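Local coordinates for protein glutamate--LysW ligase ArgX (Sulfolobus tokodaii, PDB 3VPC) that probably joins the amino group of glutamate to the gamma-carboxyl of the C-terminal glutamate of the carrier protein LysW, using ATP, in arginine biosynthesis, at residues P123-P128 against I165-I170; R178-G183 against G231-I236. All coordinates share one frame; numbering follows the deposited sequence.

Contact 1: P123-P128 against I165-I170; sequences PLIDKP and IVQEYI. With ADP (adenosine-5'-diphosphate), chain E.
The adenine pocket of an ATP-grasp ligase takes one wall from the antiparallel strands 124-127 and 164-168, where I125 pairs with Q167 and K127 with I165 through two backbone hydrogen bonds each. The side chains of these four residues share the face turned to the nucleotide, while D126 and V166 lie on the other, toward helix 110-120. K127 links the strand pair to both base and alpha-phosphate. Its CG sits between the backbone N and the carbonyl carbon (chi1 66°), and from there the extended chain carries NZ to ADP O1A at 2.7 Å and ADP N7 at 3.0 Å. NZ also bonds OE1 of Q167 at 3.1 Å, standing 36° out of the amide's carbonyl plane, and N249 is a further partner. The same OE1 accepts from ADP N6 at 2.9 Å, with an angle of 163° at the hydrogen, and S104 takes the amide's NE2. A leucine in place of Q167 would probably leave N6 without one of its two acceptors and K127 with one restraint fewer. The second acceptor is E168 O, and I170 N donates to ADP N1 at 2.9 Å, so the purine's pairing edge is read largely by backbone. Apolar atoms complete the wall: I125 CG1 lies 3.5 Å from ADP C6 and touches Y169 CD1, whose ring meets P123 CG at its edge. With N6 donating twice and N1 accepting, the chemistry suits adenine, and the lysine ammonium would help offset the charge of the alpha-phosphate.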
ATOM      1  N   PRO A 123      12.317 -17.193  22.277  1.00 15.35           N
ATOM      2  CA  PRO A 123      12.218 -16.153  21.247  1.00 15.24           C
ATOM      3  C   PRO A 123      12.402 -16.685  19.809  1.00 14.58           C
ATOM      4  O   PRO A 123      12.923 -17.776  19.621  1.00 13.82           O
ATOM      5  CB  PRO A 123      13.396 -15.235  21.574  1.00 14.51           C
ATOM      6  CG  PRO A 123      14.410 -16.152  22.163  1.00 14.04           C
ATOM      7  CD  PRO A 123      13.584 -17.096  23.022  1.00 15.21           C
ATOM      8  N   LEU A 124      11.975 -15.882  18.842  1.00 14.38           N
ATOM      9  CA  LEU A 124      12.122 -16.181  17.414  1.00 14.17           C
ATOM     10  C   LEU A 124      12.338 -14.902  16.594  1.00 14.32           C
ATOM     11  O   LEU A 124      12.111 -13.794  17.075  1.00 14.37           O
ATOM     12  CB  LEU A 124      10.904 -16.994  16.912  1.00 14.79           C
ATOM     13  CG  LEU A 124       9.520 -16.354  16.979  1.00 13.50           C
ATOM     14  CD1 LEU A 124       9.258 -15.443  15.786  1.00 11.96           C
ATOM     15  CD2 LEU A 124       8.399 -17.443  17.089  1.00 13.88           C
ATOM     16  N   ILE A 125      12.836 -15.057  15.366  1.00 14.08           N
ATOM     17  CA  ILE A 125      12.915 -13.965  14.423  1.00 14.32           C
ATOM     18  C   ILE A 125      11.812 -14.229  13.393  1.00 13.35           C
ATOM     19  O   ILE A 125      11.629 -15.355  12.976  1.00 13.42           O
ATOM     20  CB  ILE A 125      14.316 -13.929  13.720  1.00 14.69           C
ATOM     21  CG1 ILE A 125      15.407 -13.445  14.704  1.00 16.77           C
ATOM     22  CG2 ILE A 125      14.272 -13.071  12.439  1.00 14.55           C
ATOM     23  CD1 ILE A 125      15.377 -11.910  14.974  1.00 17.49           C
ATOM     24  N   ASP A 126      11.055 -13.200  13.040  1.00 12.98           N
ATOM     25  CA  ASP A 126      10.156 -13.249  11.898  1.00 13.61           C
ATOM     26  C   ASP A 126      10.553 -12.121  10.921  1.00 13.19           C
ATOM     27  O   ASP A 126      10.547 -10.919  11.272  1.00 13.75           O
ATOM     28  CB  ASP A 126       8.715 -13.106  12.389  1.00 13.70           C
ATOM     29  CG  ASP A 126       7.681 -13.152  11.286  1.00 15.45           C
ATOM     30  OD1 ASP A 126       8.022 -13.108  10.080  1.00 16.91           O
ATOM     31  OD2 ASP A 126       6.481 -13.207  11.658  1.00 16.69           O
ATOM     32  N   LYS A 127      10.875 -12.504   9.695  1.00 12.84           N
ATOM     33  CA  LYS A 127      11.154 -11.513   8.657  1.00 12.76           C
ATOM     34  C   LYS A 127      10.521 -11.896   7.314  1.00 12.60           C
ATOM     35  O   LYS A 127      10.299 -13.072   7.049  1.00 11.93           O
ATOM     36  CB  LYS A 127      12.669 -11.344   8.485  1.00 12.32           C
ATOM     37  CG  LYS A 127      13.378 -12.580   7.941  1.00 13.16           C
ATOM     38  CD  LYS A 127      14.915 -12.425   8.186  1.00 14.17           C
ATOM     39  CE  LYS A 127      15.671 -13.686   7.804  1.00 16.58           C
ATOM     40  NZ  LYS A 127      17.094 -13.667   8.303  1.00 11.61           N
ATOM     41  N   PRO A 128      10.231 -10.897   6.464  1.00 13.40           N
ATOM     42  CA  PRO A 128       9.693 -11.217   5.135  1.00 14.73           C
ATOM     43  C   PRO A 128      10.811 -11.742   4.196  1.00 15.04           C
ATOM     44  O   PRO A 128      11.989 -11.639   4.535  1.00 13.81           O
ATOM     45  CB  PRO A 128       9.133  -9.874   4.633  1.00 14.88           C
ATOM     46  CG  PRO A 128       9.388  -8.872   5.714  1.00 15.47           C
ATOM     47  CD  PRO A 128      10.404  -9.450   6.661  1.00 14.14           C
ATOM     48  N   ILE A 165       9.016 -15.579   7.354  1.00 12.90           N
ATOM     49  CA  ILE A 165      10.080 -16.550   7.597  1.00 12.56           C
ATOM     50  C   ILE A 165      10.342 -16.554   9.111  1.00 12.61           C
ATOM     51  O   ILE A 165      10.843 -15.587   9.665  1.00 12.71           O
ATOM     52  CB  ILE A 165      11.413 -16.205   6.852  1.00 11.40           C
ATOM     53  CG1 ILE A 165      11.169 -16.013   5.345  1.00 12.08           C
ATOM     54  CG2 ILE A 165      12.410 -17.321   7.090  1.00 12.34           C
ATOM     55  CD1 ILE A 165      12.413 -15.587   4.545  1.00 10.49           C
ATOM     56  N   VAL A 166       9.960 -17.648   9.756  1.00 12.64           N
ATOM     57  CA  VAL A 166       9.994 -17.751  11.210  1.00 14.04           C
ATOM     58  C   VAL A 166      11.201 -18.601  11.594  1.00 14.11           C
ATOM     59  O   VAL A 166      11.263 -19.788  11.290  1.00 13.90           O
ATOM     60  CB  VAL A 166       8.665 -18.367  11.727  1.00 14.04           C
ATOM     61  CG1 VAL A 166       8.676 -18.510  13.255  1.00 15.28           C
ATOM     62  CG2 VAL A 166       7.487 -17.526  11.266  1.00 14.38           C
ATOM     63  N   GLN A 167      12.159 -17.975  12.275  1.00 14.47           N
ATOM     64  CA  GLN A 167      13.472 -18.561  12.504  1.00 14.52           C
ATOM     65  C   GLN A 167      13.885 -18.629  13.963  1.00 14.42           C
ATOM     66  O   GLN A 167      13.415 -17.834  14.807  1.00 14.00           O
ATOM     67  CB  GLN A 167      14.535 -17.713  11.797  1.00 14.71           C
ATOM     68  CG  GLN A 167      14.306 -17.532  10.331  1.00 13.91           C
ATOM     69  CD  GLN A 167      15.503 -16.960   9.637  1.00 14.26           C
ATOM     70  OE1 GLN A 167      16.137 -16.025  10.137  1.00 13.05           O
ATOM     71  NE2 GLN A 167      15.831 -17.518   8.472  1.00 11.65           N
ATOM     72  N   GLU A 168      14.769 -19.575  14.245  1.00 14.20           N
ATOM     73  CA  GLU A 168      15.520 -19.568  15.479  1.00 15.51           C
ATOM     74  C   GLU A 168      16.184 -18.203  15.605  1.00 16.24           C
ATOM     75  O   GLU A 168      16.557 -17.590  14.600  1.00 16.27           O
ATOM     76  CB  GLU A 168      16.592 -20.658  15.476  1.00 15.42           C
ATOM     77  CG  GLU A 168      17.757 -20.421  14.467  1.00 16.02           C
ATOM     78  CD  GLU A 168      18.811 -21.497  14.556  1.00 17.65           C
ATOM     79  OE1 GLU A 168      19.283 -21.779  15.687  1.00 19.69           O
ATOM     80  OE2 GLU A 168      19.171 -22.059  13.511  1.00 15.84           O
ATOM     81  N   TYR A 169      16.296 -17.728  16.841  1.00 16.69           N
ATOM     82  CA  TYR A 169      17.027 -16.502  17.121  1.00 17.84           C
ATOM     83  C   TYR A 169      18.484 -16.854  17.445  1.00 18.74           C
ATOM     84  O   TYR A 169      18.772 -17.504  18.465  1.00 18.69           O
ATOM     85  CB  TYR A 169      16.369 -15.741  18.291  1.00 17.86           C
ATOM     86  CG  TYR A 169      17.096 -14.460  18.661  1.00 18.68           C
ATOM     87  CD1 TYR A 169      17.634 -13.642  17.670  1.00 20.29           C
ATOM     88  CD2 TYR A 169      17.243 -14.064  20.000  1.00 20.67           C
ATOM     89  CE1 TYR A 169      18.296 -12.464  17.985  1.00 22.53           C
ATOM     90  CE2 TYR A 169      17.920 -12.889  20.327  1.00 22.78           C
ATOM     91  CZ  TYR A 169      18.444 -12.095  19.311  1.00 23.73           C
ATOM     92  OH  TYR A 169      19.101 -10.907  19.593  1.00 25.99           O
ATOM     93  N   ILE A 170      19.393 -16.435  16.580  1.00 20.24           N
ATOM     94  CA  ILE A 170      20.790 -16.811  16.705  1.00 22.50           C
ATOM     95  C   ILE A 170      21.553 -15.720  17.446  1.00 24.82           C
ATOM     96  O   ILE A 170      21.575 -14.581  17.034  1.00 23.86           O
ATOM     97  CB  ILE A 170      21.472 -17.087  15.347  1.00 21.99           C
ATOM     98  CG1 ILE A 170      20.774 -18.255  14.643  1.00 21.58           C
ATOM     99  CG2 ILE A 170      22.960 -17.419  15.573  1.00 22.80           C
ATOM    100  CD1 ILE A 170      21.144 -18.427  13.186  1.00 23.29           C
TER
HETATM  101  PB  ADP E 500      17.615  -7.621   5.496  1.00 38.43           P
HETATM  102  O1B ADP E 500      17.634  -8.376   4.170  1.00 35.39           O
HETATM  103  O2B ADP E 500      18.937  -6.942   5.851  1.00 36.98           O
HETATM  104  O3B ADP E 500      16.477  -6.633   5.558  1.00 36.02           O
HETATM  105  PA  ADP E 500      18.389  -9.768   7.300  1.00 26.12           P
HETATM  106  O1A ADP E 500      17.915 -11.209   7.405  1.00 22.80           O
HETATM  107  O2A ADP E 500      19.770  -9.469   6.691  1.00 29.00           O
HETATM  108  O3A ADP E 500      17.322  -8.765   6.638  1.00 30.13           O
HETATM  109  O5' ADP E 500      18.570  -9.347   8.827  1.00 23.64           O
HETATM  110  C5' ADP E 500      18.969  -8.062   9.258  1.00 24.19           C
HETATM  111  C4' ADP E 500      19.744  -8.286  10.549  1.00 23.95           C
HETATM  112  O4' ADP E 500      18.980  -8.983  11.532  1.00 21.37           O
HETATM  113  C3' ADP E 500      20.941  -9.184  10.302  1.00 25.54           C
HETATM  114  O3' ADP E 500      22.031  -8.339  10.005  1.00 28.20           O
HETATM  115  C2' ADP E 500      21.187  -9.866  11.609  1.00 26.21           C
HETATM  116  O2' ADP E 500      21.857  -8.936  12.481  1.00 27.58           O
HETATM  117  C1' ADP E 500      19.785  -9.978  12.168  1.00 22.51           C
HETATM  118  N9  ADP E 500      19.154 -11.301  11.972  1.00 19.54           N
HETATM  119  C8  ADP E 500      18.401 -11.684  10.911  1.00 19.88           C
HETATM  120  N7  ADP E 500      17.948 -12.945  11.087  1.00 17.96           N
HETATM  121  C5  ADP E 500      18.414 -13.382  12.274  1.00 18.50           C
HETATM  122  C6  ADP E 500      18.295 -14.627  13.071  1.00 18.67           C
HETATM  123  N6  ADP E 500      17.577 -15.671  12.599  1.00 17.34           N
HETATM  124  N1  ADP E 500      18.919 -14.685  14.277  1.00 20.12           N
HETATM  125  C2  ADP E 500      19.634 -13.628  14.743  1.00 20.79           C
HETATM  126  N3  ADP E 500      19.779 -12.463  14.079  1.00 21.28           N
HETATM  127  C4  ADP E 500      19.191 -12.282  12.862  1.00 20.42           C
HETATM  128  O   HOH W   1      15.443 -18.964  19.141  1.00 26.79           O

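Contact 2: R178-G183 against G231-I236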
ATOM      1  N   ARG A 178      29.976 -10.569   6.520  1.00 21.01           N
ATOM      2  CA  ARG A 178      29.658 -10.376   5.121  1.00 20.37           C
ATOM      3  C   ARG A 178      30.857 -10.738   4.253  1.00 20.64           C
ATOM      4  O   ARG A 178      31.989 -10.295   4.510  1.00 20.19           O
ATOM      5  CB  ARG A 178      29.192  -8.942   4.854  1.00 20.55           C
ATOM      6  CG  ARG A 178      29.019  -8.622   3.360  1.00 22.13           C
ATOM      7  CD  ARG A 178      28.156  -7.408   3.128  1.00 25.05           C
ATOM      8  NE  ARG A 178      26.827  -7.622   3.663  1.00 27.44           N
ATOM      9  CZ  ARG A 178      25.898  -6.683   3.799  1.00 29.77           C
ATOM     10  NH1 ARG A 178      26.148  -5.423   3.436  1.00 31.05           N
ATOM     11  NH2 ARG A 178      24.710  -7.006   4.308  1.00 28.97           N
ATOM     12  N   CYS A 179      30.612 -11.547   3.229  1.00 19.56           N
ATOM     13  CA  CYS A 179      31.661 -11.956   2.312  1.00 19.36           C
ATOM     14  C   CYS A 179      31.277 -11.584   0.894  1.00 18.74           C
ATOM     15  O   CYS A 179      30.081 -11.388   0.595  1.00 18.76           O
ATOM     16  CB  CYS A 179      31.912 -13.471   2.429  1.00 19.00           C
ATOM     17  SG  CYS A 179      32.169 -14.077   4.112  1.00 20.44           S
ATOM     18  N   ILE A 180      32.279 -11.463   0.021  1.00 17.47           N
ATOM     19  CA  ILE A 180      32.032 -11.280  -1.401  1.00 17.24           C
ATOM     20  C   ILE A 180      32.795 -12.312  -2.213  1.00 17.23           C
ATOM     21  O   ILE A 180      33.964 -12.624  -1.923  1.00 16.91           O
ATOM     22  CB  ILE A 180      32.398  -9.844  -1.908  1.00 17.02           C
ATOM     23  CG1 ILE A 180      31.444  -8.814  -1.301  1.00 16.81           C
ATOM     24  CG2 ILE A 180      32.325  -9.756  -3.435  1.00 17.07           C
ATOM     25  CD1 ILE A 180      31.607  -7.392  -1.857  1.00 17.48           C
ATOM     26  N   ALA A 181      32.131 -12.825  -3.243  1.00 16.70           N
ATOM     27  CA  ALA A 181      32.752 -13.782  -4.145  1.00 17.08           C
ATOM     28  C   ALA A 181      32.580 -13.312  -5.576  1.00 17.38           C
ATOM     29  O   ALA A 181      31.549 -12.709  -5.944  1.00 15.79           O
ATOM     30  CB  ALA A 181      32.140 -15.174  -3.961  1.00 16.95           C
ATOM     31  N   ILE A 182      33.600 -13.574  -6.379  1.00 18.02           N
ATOM     32  CA  ILE A 182      33.536 -13.369  -7.815  1.00 19.43           C
ATOM     33  C   ILE A 182      33.801 -14.747  -8.417  1.00 21.02           C
ATOM     34  O   ILE A 182      34.810 -15.387  -8.114  1.00 21.12           O
ATOM     35  CB  ILE A 182      34.583 -12.331  -8.301  1.00 20.14           C
ATOM     36  CG1 ILE A 182      34.302 -10.959  -7.670  1.00 20.61           C
ATOM     37  CG2 ILE A 182      34.593 -12.261  -9.824  1.00 20.23           C
ATOM     38  CD1 ILE A 182      35.236  -9.818  -8.133  1.00 26.51           C
ATOM     39  N   GLY A 183      32.876 -15.222  -9.240  1.00 22.41           N
ATOM     40  CA  GLY A 183      32.894 -16.630  -9.634  1.00 23.09           C
ATOM     41  C   GLY A 183      32.871 -17.479  -8.384  1.00 23.34           C
ATOM     42  O   GLY A 183      32.156 -17.188  -7.432  1.00 24.69           O
ATOM     43  N   GLY A 231      26.076 -17.898  -8.486  1.00 23.61           N
ATOM     44  CA  GLY A 231      26.361 -16.467  -8.455  1.00 23.63           C
ATOM     45  C   GLY A 231      27.710 -16.203  -9.104  1.00 22.50           C
ATOM     46  O   GLY A 231      28.631 -17.026  -9.016  1.00 23.67           O
ATOM     47  N   GLU A 232      27.815 -15.084  -9.795  1.00 21.75           N
ATOM     48  CA  GLU A 232      29.068 -14.685 -10.431  1.00 20.54           C
ATOM     49  C   GLU A 232      29.698 -13.476  -9.745  1.00 19.97           C
ATOM     50  O   GLU A 232      30.920 -13.301  -9.765  1.00 18.52           O
ATOM     51  CB  GLU A 232      28.833 -14.389 -11.900  1.00 21.56           C
ATOM     52  CG  GLU A 232      29.945 -14.871 -12.747  1.00 23.07           C
ATOM     53  CD  GLU A 232      29.604 -14.973 -14.223  1.00 24.69           C
ATOM     54  OE1 GLU A 232      28.425 -14.963 -14.598  1.00 26.70           O
ATOM     55  OE2 GLU A 232      30.553 -15.070 -15.009  1.00 26.79           O
ATOM     56  N   PHE A 233      28.853 -12.639  -9.145  1.00 17.97           N
ATOM     57  CA  PHE A 233      29.328 -11.541  -8.330  1.00 16.76           C
ATOM     58  C   PHE A 233      28.271 -11.258  -7.268  1.00 16.75           C
ATOM     59  O   PHE A 233      27.286 -10.551  -7.535  1.00 16.03           O
ATOM     60  CB  PHE A 233      29.598 -10.314  -9.205  1.00 16.38           C
ATOM     61  CG  PHE A 233      30.059  -9.098  -8.438  1.00 16.85           C
ATOM     62  CD1 PHE A 233      30.946  -9.220  -7.365  1.00 16.94           C
ATOM     63  CD2 PHE A 233      29.600  -7.831  -8.795  1.00 18.12           C
ATOM     64  CE1 PHE A 233      31.397  -8.077  -6.657  1.00 18.46           C
ATOM     65  CE2 PHE A 233      30.041  -6.677  -8.100  1.00 18.01           C
ATOM     66  CZ  PHE A 233      30.934  -6.811  -7.024  1.00 17.73           C
ATOM     67  N   VAL A 234      28.478 -11.822  -6.075  1.00 15.89           N
ATOM     68  CA  VAL A 234      27.481 -11.736  -5.007  1.00 15.40           C
ATOM     69  C   VAL A 234      28.157 -11.425  -3.672  1.00 15.74           C
ATOM     70  O   VAL A 234      29.354 -11.696  -3.495  1.00 16.14           O
ATOM     71  CB  VAL A 234      26.669 -13.072  -4.892  1.00 15.00           C
ATOM     72  CG1 VAL A 234      26.010 -13.438  -6.227  1.00 13.95           C
ATOM     73  CG2 VAL A 234      27.582 -14.232  -4.467  1.00 15.94           C
ATOM     74  N   SER A 235      27.401 -10.866  -2.725  1.00 15.45           N
ATOM     75  CA  SER A 235      27.802 -10.921  -1.333  1.00 15.78           C
ATOM     76  C   SER A 235      27.026 -12.017  -0.610  1.00 16.65           C
ATOM     77  O   SER A 235      25.947 -12.447  -1.067  1.00 15.79           O
ATOM     78  CB  SER A 235      27.620  -9.577  -0.607  1.00 17.07           C
ATOM     79  OG  SER A 235      26.262  -9.173  -0.608  1.00 17.50           O
ATOM     80  N   ILE A 236      27.605 -12.485   0.488  1.00 15.94           N
ATOM     81  CA  ILE A 236      27.024 -13.545   1.295  1.00 17.64           C
ATOM     82  C   ILE A 236      27.046 -13.078   2.739  1.00 17.82           C
ATOM     83  O   ILE A 236      28.112 -12.711   3.261  1.00 17.14           O
ATOM     84  CB  ILE A 236      27.812 -14.895   1.185  1.00 17.25           C
ATOM     85  CG1 ILE A 236      28.131 -15.246  -0.272  1.00 18.62           C
ATOM     86  CG2 ILE A 236      26.987 -16.050   1.863  1.00 18.99           C
ATOM     87  CD1 ILE A 236      29.463 -14.610  -0.839  1.00 17.93           C
TER
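I180 reaches across to F233 and S235, and its side chain shows how a branched residue fills the surface of a sheet. CB lies 3.9 Å from V234 O. One branch, CG2, anti to the backbone N, lies 3.5 Å from V234 O and packs 3.7 Å from CE1 of the F233 ring, meeting it obliquely; the other, CG1, is placed beside that N (chi1 -67°) and comes within 4.0 Å of S235 CB. CD1 extends the chain beyond CG1, and the side chain also packs on L187 of the adjoining strand 185-193. I182 lies side by side with F233, its CG1 3.8 Å from CD1 of the ring, and helix 268-280 closes over both.

On the reverse face the partners are C179, A181, V234 and I236. I236 CD1 bends back over the neighbouring strand and lies 4.2 Å from A181 CB, beneath helix 216-229, while C179 is tied by a disulfide to C189. The backbones pair antiparallel, C179 with I236 and A181 with V234; A181 N approaches V234 O almost end-on, at a C=O...N angle of 170°. G183 N ends the run, bonding E232 O at 2.8 Å, from above the carbonyl plane. At the other end R178 forms a salt bridge to the magnesium ligand D237. A five-stranded antiparallel sheet, helices on both faces and metal ligands on its strands, is characteristic of the C-terminal ATP-grasp subdomain.

Both contacts join antiparallel neighbours in separate sheets of one ATP-grasp fold, and both are largely buried, but they sit differently: the centre of contact 2 is about 9 Å from that of the chain, the centre of contact 1 about 18 Å. Their centres are about 24 Å apart and their nearest atoms about 11 Å, without touching; strands 164-168 and 175-182 follow each other in sequence. Contact 1 spends one face on a nucleotide and is polar there, with lysine, glutamine and backbone groups addressing the base and phosphate. Contact 2 is mostly aliphatic and aromatic between helices; its charges lie at the two ends, R178 beside the magnesium ligand D237 and E232 bonded to Y280.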